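Local coordinates for protein nitrate reductase (Ulva prolifera, PDB 5YLY) that catalyses the first step of nitrate assimilation, its cytochrome b5 reductase domain binding FAD and probably taking electrons from NADH, at residues 46-51 with 103-108; 148-153 with 185-190; 252-257 with 279-284. All blocks are in the same frame, centred on the assembly; numbering follows the deposited sequence.

How the interactions relate
The three contacts follow one another along the chain and pass from the FAD-binding half of the molecule to the NAD-binding half. Interaction 1 lies in the six-stranded antiparallel sheet of the first half, on strands 48-54 and 101-107, beside the flavin. Interaction 2, its centre about 28 Å away, sets the small three-stranded sheet that follows strand 135-142 against a loop of the nucleotide-binding half. Interaction 3 joins the loop after helix 245-251 to the C-terminal end of helix 267-280, its centre about 22 Å from that of interaction 2 and about 34 Å from that of interaction 1. Interaction 1 thus helps build the flavin site, while the other two join loops and turns away from it.

Interaction 1: residues 46-51 with 103-108; sequences HDVTLF and DLVVKI. With FAD (flavin-adenine dinucleotide), chain C.
Thr49 and Val106 pair at the middle of two neighbouring antiparallel strands, 48-54 and 101-107, of the FAD-binding barrel. Val106 N donates to Thr49 O at 2.9 Å and the reverse bond completes the pair; Phe51 and Leu104 repeat the pattern, and Ile108 N to Asp47 O carries the ladder past the strands. The other edge of 103-108 serves the flavin. Val105 O accepts from FAD N3 at 2.8 Å, nearly straight at 169°, while Lys107 N donates to FAD O2 at 3.0 Å, so the pyrimidine end of the isoalloxazine docks much as another strand would.

Side chains meet on both faces of the sheet. On one, Val48 CG1 meets Val105 CG1 at 3.6 Å, and Leu50 CD1 lies against Val105 CG2. On the other, the rim of the Phe51 ring abuts Val106, Phe51 CE2 to Val106 CB at 3.9 Å, and points tip to tip at Ile108 CD1. Thr49 CG2 lies over one face of that ring, toward its rim, while Thr49 OG1 is hydrogen-bonded to Glu128 of helix 122-129.

At the end of the pairing, Asp47, just before its strand, makes a salt bridge with Lys107, whose NZ also makes one with Asp205. Asp47 CG stands between its backbone N and carbonyl carbon (chi1 64°). Lys107 NZ meets Asp47 OD2 at 3.1 Å from above the carboxylate plane, 41° out of it.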
loop_
_atom_site.group_PDB
_atom_site.type_symbol
_atom_site.label_atom_id
_atom_site.label_comp_id
_atom_site.label_asym_id
_atom_site.label_seq_id
_atom_site.Cartn_x
_atom_site.Cartn_y
_atom_site.Cartn_z
ATOM N N HIS A 46 -6.064 14.453 11.389
ATOM C CA HIS A 46 -6.269 14.176 12.815
ATOM C C HIS A 46 -5.893 12.750 13.224
ATOM O O HIS A 46 -5.452 12.572 14.349
ATOM C CB HIS A 46 -7.695 14.531 13.290
ATOM C CG HIS A 46 -8.721 13.467 13.013
ATOM N ND1 HIS A 46 -9.398 13.408 11.804
ATOM C CD2 HIS A 46 -9.140 12.449 13.796
ATOM C CE1 HIS A 46 -10.228 12.380 11.908
ATOM N NE2 HIS A 46 -10.090 11.760 13.081
ATOM N N ASP A 47 -6.042 11.750 12.326
ATOM C CA ASP A 47 -5.711 10.362 12.670
ATOM C C ASP A 47 -4.769 9.682 11.688
ATOM O O ASP A 47 -4.738 8.442 11.642
ATOM C CB ASP A 47 -6.984 9.531 12.861
ATOM C CG ASP A 47 -7.855 9.355 11.629
ATOM O OD1 ASP A 47 -7.567 10.006 10.591
ATOM O OD2 ASP A 47 -8.850 8.612 11.714
ATOM N N VAL A 48 -4.025 10.474 10.867
ATOM C CA VAL A 48 -3.019 9.942 9.948
ATOM C C VAL A 48 -1.733 10.705 10.229
ATOM O O VAL A 48 -1.740 11.945 10.219
ATOM C CB VAL A 48 -3.408 9.998 8.445
ATOM C CG1 VAL A 48 -2.321 9.356 7.572
ATOM C CG2 VAL A 48 -4.768 9.323 8.204
ATOM N N THR A 49 -0.654 9.966 10.518
ATOM C CA THR A 49 0.654 10.562 10.792
ATOM C C THR A 49 1.700 10.012 9.878
ATOM O O THR A 49 1.705 8.803 9.588
ATOM C CB THR A 49 1.039 10.365 12.271
ATOM O OG1 THR A 49 0.049 10.994 13.106
ATOM C CG2 THR A 49 2.439 10.964 12.606
ATOM N N LEU A 50 2.631 10.895 9.440
ATOM C CA LEU A 50 3.797 10.473 8.656
ATOM C C LEU A 50 4.967 10.377 9.631
ATOM O O LEU A 50 5.230 11.323 10.390
ATOM C CB LEU A 50 4.135 11.465 7.519
ATOM C CG LEU A 50 5.319 11.020 6.645
ATOM C CD1 LEU A 50 5.095 11.306 5.139
ATOM C CD2 LEU A 50 6.680 11.594 7.185
ATOM N N PHE A 51 5.630 9.218 9.652
ATOM C CA PHE A 51 6.788 8.985 10.510
ATOM C C PHE A 51 7.991 8.912 9.595
ATOM O O PHE A 51 8.023 8.067 8.699
ATOM C CB PHE A 51 6.643 7.655 11.280
ATOM C CG PHE A 51 5.487 7.663 12.238
ATOM C CD1 PHE A 51 5.645 8.137 13.537
ATOM C CD2 PHE A 51 4.219 7.262 11.825
ATOM C CE1 PHE A 51 4.562 8.164 14.420
ATOM C CE2 PHE A 51 3.127 7.315 12.692
ATOM C CZ PHE A 51 3.303 7.772 13.990
ATOM N N ASP A 103 9.713 6.994 4.795
ATOM C CA ASP A 103 8.526 7.613 5.378
ATOM C C ASP A 103 7.452 6.574 5.494
ATOM O O ASP A 103 7.209 5.881 4.522
ATOM C CB ASP A 103 7.997 8.700 4.425
ATOM C CG ASP A 103 8.849 9.934 4.311
ATOM O OD1 ASP A 103 9.885 10.008 5.013
ATOM O OD2 ASP A 103 8.514 10.799 3.481
ATOM N N LEU A 104 6.741 6.540 6.627
ATOM C CA LEU A 104 5.608 5.639 6.795
ATOM C C LEU A 104 4.403 6.532 6.944
ATOM O O LEU A 104 4.439 7.454 7.757
ATOM C CB LEU A 104 5.685 4.799 8.091
ATOM C CG LEU A 104 6.856 3.906 8.309
ATOM C CD1 LEU A 104 6.673 3.204 9.659
ATOM C CD2 LEU A 104 7.008 2.869 7.138
ATOM N N VAL A 105 3.321 6.228 6.228
ATOM C CA VAL A 105 2.059 6.948 6.432
ATOM C C VAL A 105 1.188 5.947 7.166
ATOM O O VAL A 105 0.944 4.852 6.657
ATOM C CB VAL A 105 1.478 7.446 5.084
ATOM C CG1 VAL A 105 0.027 7.895 5.240
ATOM C CG2 VAL A 105 2.341 8.571 4.543
ATOM N N VAL A 106 0.790 6.284 8.412
ATOM C CA VAL A 106 0.100 5.355 9.282
ATOM C C VAL A 106 -1.248 5.891 9.748
ATOM O O VAL A 106 -1.335 6.991 10.290
ATOM C CB VAL A 106 1.010 4.905 10.492
ATOM C CG1 VAL A 106 0.298 3.898 11.403
ATOM C CG2 VAL A 106 2.362 4.338 10.015
ATOM N N LYS A 107 -2.286 5.077 9.580
ATOM C CA LYS A 107 -3.614 5.382 10.128
ATOM C C LYS A 107 -3.559 5.021 11.635
ATOM O O LYS A 107 -3.266 3.871 11.992
ATOM C CB LYS A 107 -4.683 4.525 9.411
ATOM C CG LYS A 107 -6.112 4.722 9.973
ATOM C CD LYS A 107 -6.703 6.071 9.644
ATOM C CE LYS A 107 -8.220 5.976 9.558
ATOM N NZ LYS A 107 -8.801 7.215 8.972
ATOM N N ILE A 108 -3.827 5.996 12.515
ATOM C CA ILE A 108 -3.793 5.769 13.968
ATOM C C ILE A 108 -5.160 5.334 14.447
ATOM O O ILE A 108 -6.129 6.075 14.300
ATOM C CB ILE A 108 -3.237 7.010 14.753
ATOM C CG1 ILE A 108 -1.967 7.628 14.093
ATOM C CG2 ILE A 108 -2.985 6.668 16.235
ATOM C CD1 ILE A 108 -0.743 6.706 13.866
HETATM P PA FAD C . -4.409 -3.952 15.812
HETATM O O1A FAD C . -4.167 -3.931 17.275
HETATM O O2A FAD C . -3.662 -5.033 15.066
HETATM O O5B FAD C . -6.012 -4.044 15.571
HETATM C C5B FAD C . -6.542 -4.934 14.564
HETATM C C4B FAD C . -7.563 -4.217 13.716
HETATM O O4B FAD C . -8.610 -3.654 14.537
HETATM C C3B FAD C . -7.050 -3.033 12.911
HETATM O O3B FAD C . -6.337 -3.444 11.746
HETATM C C2B FAD C . -8.347 -2.285 12.592
HETATM O O2B FAD C . -8.983 -2.780 11.420
HETATM C C1B FAD C . -9.208 -2.569 13.840
HETATM N N9A FAD C . -9.347 -1.432 14.753
HETATM C C8A FAD C . -8.783 -1.303 15.996
HETATM N N7A FAD C . -9.046 -0.161 16.587
HETATM C C5A FAD C . -9.829 0.514 15.663
HETATM C C6A FAD C . -10.389 1.810 15.656
HETATM N N6A FAD C . -10.086 2.753 16.552
HETATM N N1A FAD C . -11.149 2.162 14.594
HETATM C C2A FAD C . -11.295 1.290 13.588
HETATM N N3A FAD C . -10.772 0.065 13.461
HETATM C C4A FAD C . -10.043 -0.265 14.537
HETATM N N1 FAD C . -0.987 0.336 7.820
HETATM C C2 FAD C . -0.744 1.682 7.724
HETATM O O2 FAD C . -1.315 2.478 8.483
HETATM N N3 FAD C . 0.160 2.155 6.759
HETATM C C4 FAD C . 0.861 1.370 5.845
HETATM O O4 FAD C . 1.689 1.864 5.106
HETATM C C4X FAD C . 0.570 -0.059 5.937
HETATM N N5 FAD C . 1.156 -0.868 5.087
HETATM C C5X FAD C . 0.845 -2.228 5.152
HETATM C C6 FAD C . 1.441 -3.098 4.228
HETATM C C7 FAD C . 1.166 -4.465 4.253
HETATM C C7M FAD C . 1.808 -5.355 3.217
HETATM C C8 FAD C . 0.268 -4.987 5.225
HETATM C C8M FAD C . -0.016 -6.474 5.313
HETATM C C9 FAD C . -0.341 -4.117 6.128
HETATM C C9A FAD C . -0.056 -2.744 6.105
HETATM N N10 FAD C . -0.638 -1.832 7.040
HETATM C C10 FAD C . -0.368 -0.480 6.972
HETATM C "C1'" FAD C . -1.428 -2.300 8.193
HETATM C "C2'" FAD C . -0.571 -2.569 9.431
HETATM O "O2'" FAD C . 0.196 -3.764 9.265
HETATM C "C3'" FAD C . -1.399 -2.689 10.710
HETATM O "O3'" FAD C . -2.342 -3.746 10.578
HETATM C "C4'" FAD C . -2.082 -1.390 11.143
HETATM O "O4'" FAD C . -1.080 -0.417 11.439
HETATM C "C5'" FAD C . -2.988 -1.552 12.348
HETATM O "O5'" FAD C . -2.270 -2.266 13.377
HETATM P P FAD C . -2.523 -1.970 14.938
HETATM O O1P FAD C . -1.537 -2.730 15.741
HETATM O O2P FAD C . -2.615 -0.484 15.185
HETATM O O3P FAD C . -3.981 -2.570 15.134
#

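Interaction 2: residues 148-153 with 185-190; sequences DRPGHY and LSNPSD
Pro150 meets Asn187 and Asp190 in a small van der Waals contact at the surface, where the tip of a beta hairpin touches the loop between helix 174-185 and strand 193-200. The hairpin belongs to the three-stranded antiparallel sheet that lies, in sequence, between the FAD-binding barrel and the parallel sheet of the NAD-binding half. Its type II turn runs from Arg149 to His152 and puts Pro150 at the corner; opposing it is a type I turn from Asn187 to Asp190.

Pro150 CB rests on the Asp190 carboxylate carbon CG at 3.6 Å, with Pro150 CA 3.5 Å from Asp190 OD2. The proline ring and the Asn187 side chain cross at about a right angle, Pro150 CG to Asn187 ND2 at 3.7 Å. Asn187 CG stands anti to its backbone N (chi1 -172°), and Asn187 OD1 accepts from Ser189 N at 2.9 Å, closing an Asx turn. An alanine here would probably leave Ser189 N without this acceptor and open a gap beside Pro150 CG, allowing the loop more movement.

A second shell ties the two turns indirectly: the Tyr147 hydroxyl is hydrogen-bonded to both Gly151 N and Asp190 OD2, and Thr192 holds Asp190 OD1. Within the hairpin, Arg149 NH2 lies over one face of the His152 ring, toward its rim, and His152 ND1 donates in the ring plane to the syn lone pair of Asp148 OD1 at 2.7 Å.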
loop_
_atom_site.group_PDB
_atom_site.type_symbol
_atom_site.label_atom_id
_atom_site.label_comp_id
_atom_site.label_asym_id
_atom_site.label_seq_id
_atom_site.Cartn_x
_atom_site.Cartn_y
_atom_site.Cartn_z
ATOM N N ASP A 148 10.309 -6.093 -10.919
ATOM C CA ASP A 148 11.764 -5.941 -10.993
ATOM C C ASP A 148 12.340 -5.069 -12.104
ATOM O O ASP A 148 13.528 -4.706 -12.036
ATOM C CB ASP A 148 12.436 -7.319 -11.055
ATOM C CG ASP A 148 12.095 -8.167 -12.272
ATOM O OD1 ASP A 148 10.935 -8.107 -12.737
ATOM O OD2 ASP A 148 12.983 -8.916 -12.741
ATOM N N ARG A 149 11.551 -4.788 -13.140
ATOM C CA ARG A 149 11.982 -3.932 -14.241
ATOM C C ARG A 149 10.749 -3.519 -15.016
ATOM O O ARG A 149 9.726 -4.214 -14.904
ATOM C CB ARG A 149 13.041 -4.614 -15.152
ATOM C CG ARG A 149 12.634 -5.954 -15.729
ATOM C CD ARG A 149 13.753 -6.527 -16.596
ATOM N NE ARG A 149 13.459 -7.900 -17.014
ATOM C CZ ARG A 149 12.767 -8.218 -18.102
ATOM N NH1 ARG A 149 12.299 -7.268 -18.902
ATOM N NH2 ARG A 149 12.545 -9.490 -18.403
ATOM N N PRO A 150 10.821 -2.421 -15.820
ATOM C CA PRO A 150 9.627 -1.977 -16.542
ATOM C C PRO A 150 8.944 -3.097 -17.298
ATOM O O PRO A 150 9.590 -3.796 -18.062
ATOM C CB PRO A 150 10.165 -0.880 -17.465
ATOM C CG PRO A 150 11.319 -0.299 -16.696
ATOM C CD PRO A 150 11.952 -1.486 -16.030
ATOM N N GLY A 151 7.654 -3.285 -17.025
ATOM C CA GLY A 151 6.829 -4.285 -17.699
ATOM C C GLY A 151 7.167 -5.729 -17.392
ATOM O O GLY A 151 6.941 -6.591 -18.235
ATOM N N HIS A 152 7.678 -6.015 -16.184
ATOM C CA HIS A 152 8.046 -7.377 -15.790
ATOM C C HIS A 152 7.936 -7.580 -14.300
ATOM O O HIS A 152 8.272 -6.678 -13.516
ATOM C CB HIS A 152 9.483 -7.725 -16.260
ATOM C CG HIS A 152 9.871 -9.173 -16.085
ATOM N ND1 HIS A 152 10.459 -9.624 -14.916
ATOM C CD2 HIS A 152 9.730 -10.220 -16.934
ATOM C CE1 HIS A 152 10.646 -10.928 -15.081
ATOM N NE2 HIS A 152 10.230 -11.332 -16.281
ATOM N N TYR A 153 7.502 -8.784 -13.911
ATOM C CA TYR A 153 7.398 -9.132 -12.491
ATOM C C TYR A 153 7.820 -10.580 -12.231
ATOM O O TYR A 153 7.874 -11.422 -13.141
ATOM C CB TYR A 153 5.977 -8.854 -11.923
ATOM C CG TYR A 153 4.936 -9.860 -12.380
ATOM C CD1 TYR A 153 4.258 -9.692 -13.584
ATOM C CD2 TYR A 153 4.652 -10.997 -11.620
ATOM C CE1 TYR A 153 3.340 -10.641 -14.035
ATOM C CE2 TYR A 153 3.732 -11.948 -12.058
ATOM C CZ TYR A 153 3.078 -11.766 -13.267
ATOM O OH TYR A 153 2.146 -12.687 -13.691
ATOM N N LEU A 185 4.978 4.847 -12.759
ATOM C CA LEU A 185 4.686 6.155 -13.347
ATOM C C LEU A 185 5.865 7.110 -13.348
ATOM O O LEU A 185 5.959 7.962 -14.234
ATOM C CB LEU A 185 3.436 6.772 -12.655
ATOM C CG LEU A 185 2.119 5.963 -12.810
ATOM C CD1 LEU A 185 1.032 6.524 -11.943
ATOM C CD2 LEU A 185 1.660 5.868 -14.268
ATOM N N SER A 186 6.760 6.987 -12.378
ATOM C CA SER A 186 7.944 7.871 -12.283
ATOM C C SER A 186 9.128 7.354 -13.125
ATOM O O SER A 186 10.194 7.988 -13.193
ATOM C CB SER A 186 8.335 8.079 -10.818
ATOM O OG SER A 186 9.046 6.941 -10.350
ATOM N N ASN A 187 8.940 6.215 -13.798
ATOM C CA ASN A 187 10.000 5.657 -14.608
ATOM C C ASN A 187 9.838 6.184 -16.034
ATOM O O ASN A 187 8.754 6.046 -16.591
ATOM C CB ASN A 187 9.973 4.124 -14.530
ATOM C CG ASN A 187 11.183 3.508 -15.198
ATOM O OD1 ASN A 187 11.480 3.740 -16.370
ATOM N ND2 ASN A 187 11.899 2.670 -14.481
ATOM N N PRO A 188 10.860 6.844 -16.612
ATOM C CA PRO A 188 10.692 7.444 -17.961
ATOM C C PRO A 188 10.662 6.433 -19.101
ATOM O O PRO A 188 10.467 6.862 -20.246
ATOM C CB PRO A 188 11.914 8.369 -18.081
ATOM C CG PRO A 188 12.933 7.745 -17.248
ATOM C CD PRO A 188 12.209 7.122 -16.071
ATOM N N SER A 189 10.906 5.116 -18.804
ATOM C CA SER A 189 10.942 4.036 -19.801
ATOM C C SER A 189 9.861 2.949 -19.609
ATOM O O SER A 189 9.871 1.939 -20.314
ATOM C CB SER A 189 12.317 3.356 -19.808
ATOM O OG SER A 189 13.372 4.268 -20.070
ATOM N N ASP A 190 8.951 3.136 -18.682
ATOM C CA ASP A 190 7.907 2.142 -18.408
ATOM C C ASP A 190 6.557 2.653 -18.972
ATOM O O ASP A 190 6.130 3.752 -18.630
ATOM C CB ASP A 190 7.815 1.969 -16.877
ATOM C CG ASP A 190 7.089 0.734 -16.367
ATOM O OD1 ASP A 190 6.257 0.194 -17.097
ATOM O OD2 ASP A 190 7.318 0.355 -15.209
#

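Interaction 3: residues 252-257 with 279-284; sequences LFRYEP and EKMGFE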
loop_
_atom_site.group_PDB
_atom_site.type_symbol
_atom_site.label_atom_id
_atom_site.label_comp_id
_atom_site.label_asym_id
_atom_site.label_seq_id
_atom_site.Cartn_x
_atom_site.Cartn_y
_atom_site.Cartn_z
ATOM N N LEU A 252 -11.904 -1.436 -13.647
ATOM C CA LEU A 252 -10.715 -2.236 -13.952
ATOM C C LEU A 252 -10.638 -2.825 -15.347
ATOM O O LEU A 252 -11.642 -2.903 -16.050
ATOM C CB LEU A 252 -10.631 -3.383 -12.903
ATOM C CG LEU A 252 -10.700 -2.967 -11.406
ATOM C CD1 LEU A 252 -10.804 -4.182 -10.533
ATOM C CD2 LEU A 252 -9.449 -2.096 -10.996
ATOM N N PHE A 253 -9.441 -3.297 -15.726
ATOM C CA PHE A 253 -9.255 -3.996 -17.004
ATOM C C PHE A 253 -9.775 -5.434 -16.888
ATOM O O PHE A 253 -9.617 -6.069 -15.835
ATOM C CB PHE A 253 -7.751 -4.094 -17.358
ATOM C CG PHE A 253 -7.021 -2.795 -17.607
ATOM C CD1 PHE A 253 -7.397 -1.955 -18.654
ATOM C CD2 PHE A 253 -5.921 -2.443 -16.838
ATOM C CE1 PHE A 253 -6.699 -0.771 -18.903
ATOM C CE2 PHE A 253 -5.209 -1.266 -17.102
ATOM C CZ PHE A 253 -5.606 -0.438 -18.135
ATOM N N ARG A 254 -10.327 -5.977 -17.987
ATOM C CA ARG A 254 -10.707 -7.388 -18.031
ATOM C C ARG A 254 -9.409 -8.160 -18.264
ATOM O O ARG A 254 -8.431 -7.570 -18.737
ATOM C CB ARG A 254 -11.676 -7.658 -19.194
ATOM C CG ARG A 254 -13.070 -7.092 -18.954
ATOM C CD ARG A 254 -14.137 -7.730 -19.830
ATOM N NE ARG A 254 -14.551 -9.066 -19.393
ATOM C CZ ARG A 254 -15.452 -9.322 -18.447
ATOM N NH1 ARG A 254 -15.745 -10.577 -18.127
ATOM N NH2 ARG A 254 -16.051 -8.331 -17.804
ATOM N N TYR A 255 -9.374 -9.454 -17.937
ATOM C CA TYR A 255 -8.166 -10.234 -18.200
ATOM C C TYR A 255 -7.916 -10.438 -19.714
ATOM O O TYR A 255 -8.831 -10.708 -20.484
ATOM C CB TYR A 255 -8.180 -11.605 -17.481
ATOM C CG TYR A 255 -7.020 -12.488 -17.900
ATOM C CD1 TYR A 255 -5.718 -12.200 -17.496
ATOM C CD2 TYR A 255 -7.206 -13.535 -18.804
ATOM C CE1 TYR A 255 -4.636 -12.963 -17.939
ATOM C CE2 TYR A 255 -6.129 -14.298 -19.259
ATOM C CZ TYR A 255 -4.847 -14.014 -18.815
ATOM O OH TYR A 255 -3.783 -14.764 -19.254
ATOM N N GLU A 256 -6.653 -10.322 -20.095
ATOM C CA GLU A 256 -6.058 -10.584 -21.403
ATOM C C GLU A 256 -4.623 -10.985 -21.049
ATOM O O GLU A 256 -4.114 -10.469 -20.049
ATOM C CB GLU A 256 -5.994 -9.290 -22.248
ATOM C CG GLU A 256 -7.233 -8.974 -23.068
ATOM C CD GLU A 256 -7.198 -7.585 -23.682
ATOM O OE1 GLU A 256 -6.166 -7.222 -24.290
ATOM O OE2 GLU A 256 -8.202 -6.849 -23.537
ATOM N N PRO A 257 -3.891 -11.780 -21.870
ATOM C CA PRO A 257 -2.479 -12.060 -21.534
ATOM C C PRO A 257 -1.721 -10.734 -21.384
ATOM O O PRO A 257 -1.891 -9.829 -22.191
ATOM C CB PRO A 257 -1.977 -12.870 -22.743
ATOM C CG PRO A 257 -3.226 -13.507 -23.312
ATOM C CD PRO A 257 -4.302 -12.470 -23.116
ATOM N N GLU A 279 -12.426 -13.246 -10.869
ATOM C CA GLU A 279 -12.534 -14.566 -11.486
ATOM C C GLU A 279 -13.550 -14.520 -12.648
ATOM O O GLU A 279 -13.302 -15.103 -13.711
ATOM C CB GLU A 279 -12.940 -15.620 -10.449
ATOM C CG GLU A 279 -12.291 -16.983 -10.667
ATOM C CD GLU A 279 -10.951 -17.215 -9.986
ATOM O OE1 GLU A 279 -10.461 -18.368 -10.027
ATOM O OE2 GLU A 279 -10.391 -16.257 -9.405
ATOM N N LYS A 280 -14.646 -13.748 -12.466
ATOM C CA LYS A 280 -15.666 -13.547 -13.498
ATOM C C LYS A 280 -15.117 -12.701 -14.651
ATOM O O LYS A 280 -15.564 -12.874 -15.790
ATOM C CB LYS A 280 -16.920 -12.912 -12.896
ATOM C CG LYS A 280 -17.785 -13.913 -12.140
ATOM C CD LYS A 280 -18.913 -13.222 -11.417
ATOM C CE LYS A 280 -19.845 -14.208 -10.762
ATOM N NZ LYS A 280 -20.857 -13.506 -9.931
ATOM N N MET A 281 -14.117 -11.821 -14.365
ATOM C CA MET A 281 -13.480 -10.975 -15.389
ATOM C C MET A 281 -12.318 -11.667 -16.120
ATOM O O MET A 281 -11.629 -11.027 -16.931
ATOM C CB MET A 281 -13.055 -9.631 -14.804
ATOM C CG MET A 281 -14.227 -8.735 -14.519
ATOM S SD MET A 281 -13.702 -7.243 -13.645
ATOM C CE MET A 281 -13.072 -6.269 -15.014
ATOM N N GLY A 282 -12.113 -12.954 -15.822
ATOM C CA GLY A 282 -11.085 -13.783 -16.449
ATOM C C GLY A 282 -9.816 -14.034 -15.656
ATOM O O GLY A 282 -8.922 -14.722 -16.148
ATOM N N PHE A 283 -9.692 -13.453 -14.459
ATOM C CA PHE A 283 -8.495 -13.637 -13.643
ATOM C C PHE A 283 -8.494 -14.977 -12.904
ATOM O O PHE A 283 -9.529 -15.636 -12.804
ATOM C CB PHE A 283 -8.266 -12.435 -12.700
ATOM C CG PHE A 283 -8.027 -11.160 -13.473
ATOM C CD1 PHE A 283 -6.751 -10.823 -13.916
ATOM C CD2 PHE A 283 -9.079 -10.295 -13.764
ATOM C CE1 PHE A 283 -6.531 -9.653 -14.648
ATOM C CE2 PHE A 283 -8.859 -9.120 -14.484
ATOM C CZ PHE A 283 -7.581 -8.809 -14.927
ATOM N N GLU A 284 -7.310 -15.393 -12.431
ATOM C CA GLU A 284 -7.087 -16.663 -11.746
ATOM C C GLU A 284 -6.322 -16.401 -10.441
ATOM O O GLU A 284 -5.186 -15.923 -10.480
ATOM C CB GLU A 284 -6.284 -17.585 -12.677
ATOM C CG GLU A 284 -6.306 -19.057 -12.320
ATOM C CD GLU A 284 -5.428 -19.926 -13.205
ATOM O OE1 GLU A 284 -4.977 -19.442 -14.271
ATOM O OE2 GLU A 284 -5.154 -21.082 -12.809
#
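Leu252, the first residue beyond helix 245-251, meets the tip of Met281 with its CB, 4.3 Å from Met281 CE. A bend in the thioether chain (chi3 80°) sets that methyl beside the loop backbone, where Met281 CE also lies 3.6 Å from Phe253 O. Phe253 O also sits at the edge of the Phe283 ring, in its plane and 3.4 Å from Phe283 CE2, and accepts a hydrogen bond from Asn166 of strand 164-170.

Arg254 crosses Met281 at about a right angle. One face of its guanidinium lies over Met281 CA, and Arg254 NH2 is 3.8 Å from Met281 CG; the same nitrogen forms a salt bridge with Glu249 on the preceding helix.

Tyr255 adds the polar clasp, Tyr255 N donating to Met281 O at 2.9 Å with an N-H...O angle of 168°. Its CB stands 3.7 Å above the centre of the Phe283 ring, a CH-pi contact, and its ring turns an edge to that face in an offset edge-to-face pair, the planes at 71°. Gly282, with positive phi, closes helix 267-280 in a Schellman motif; a CB there would clash with Tyr255 CB.

The contact thus joins the loop after one helix to the C-terminal cap of another. The hydrogen bond from Tyr255 N engages the Met281 carbonyl at the C-terminal end of that helix, the Phe283-Tyr255 pair and the Met281 side chain add aromatic and apolar packing, and the positive charge of Arg254 near the helix C-terminus is likely to be favourable to the helix dipole.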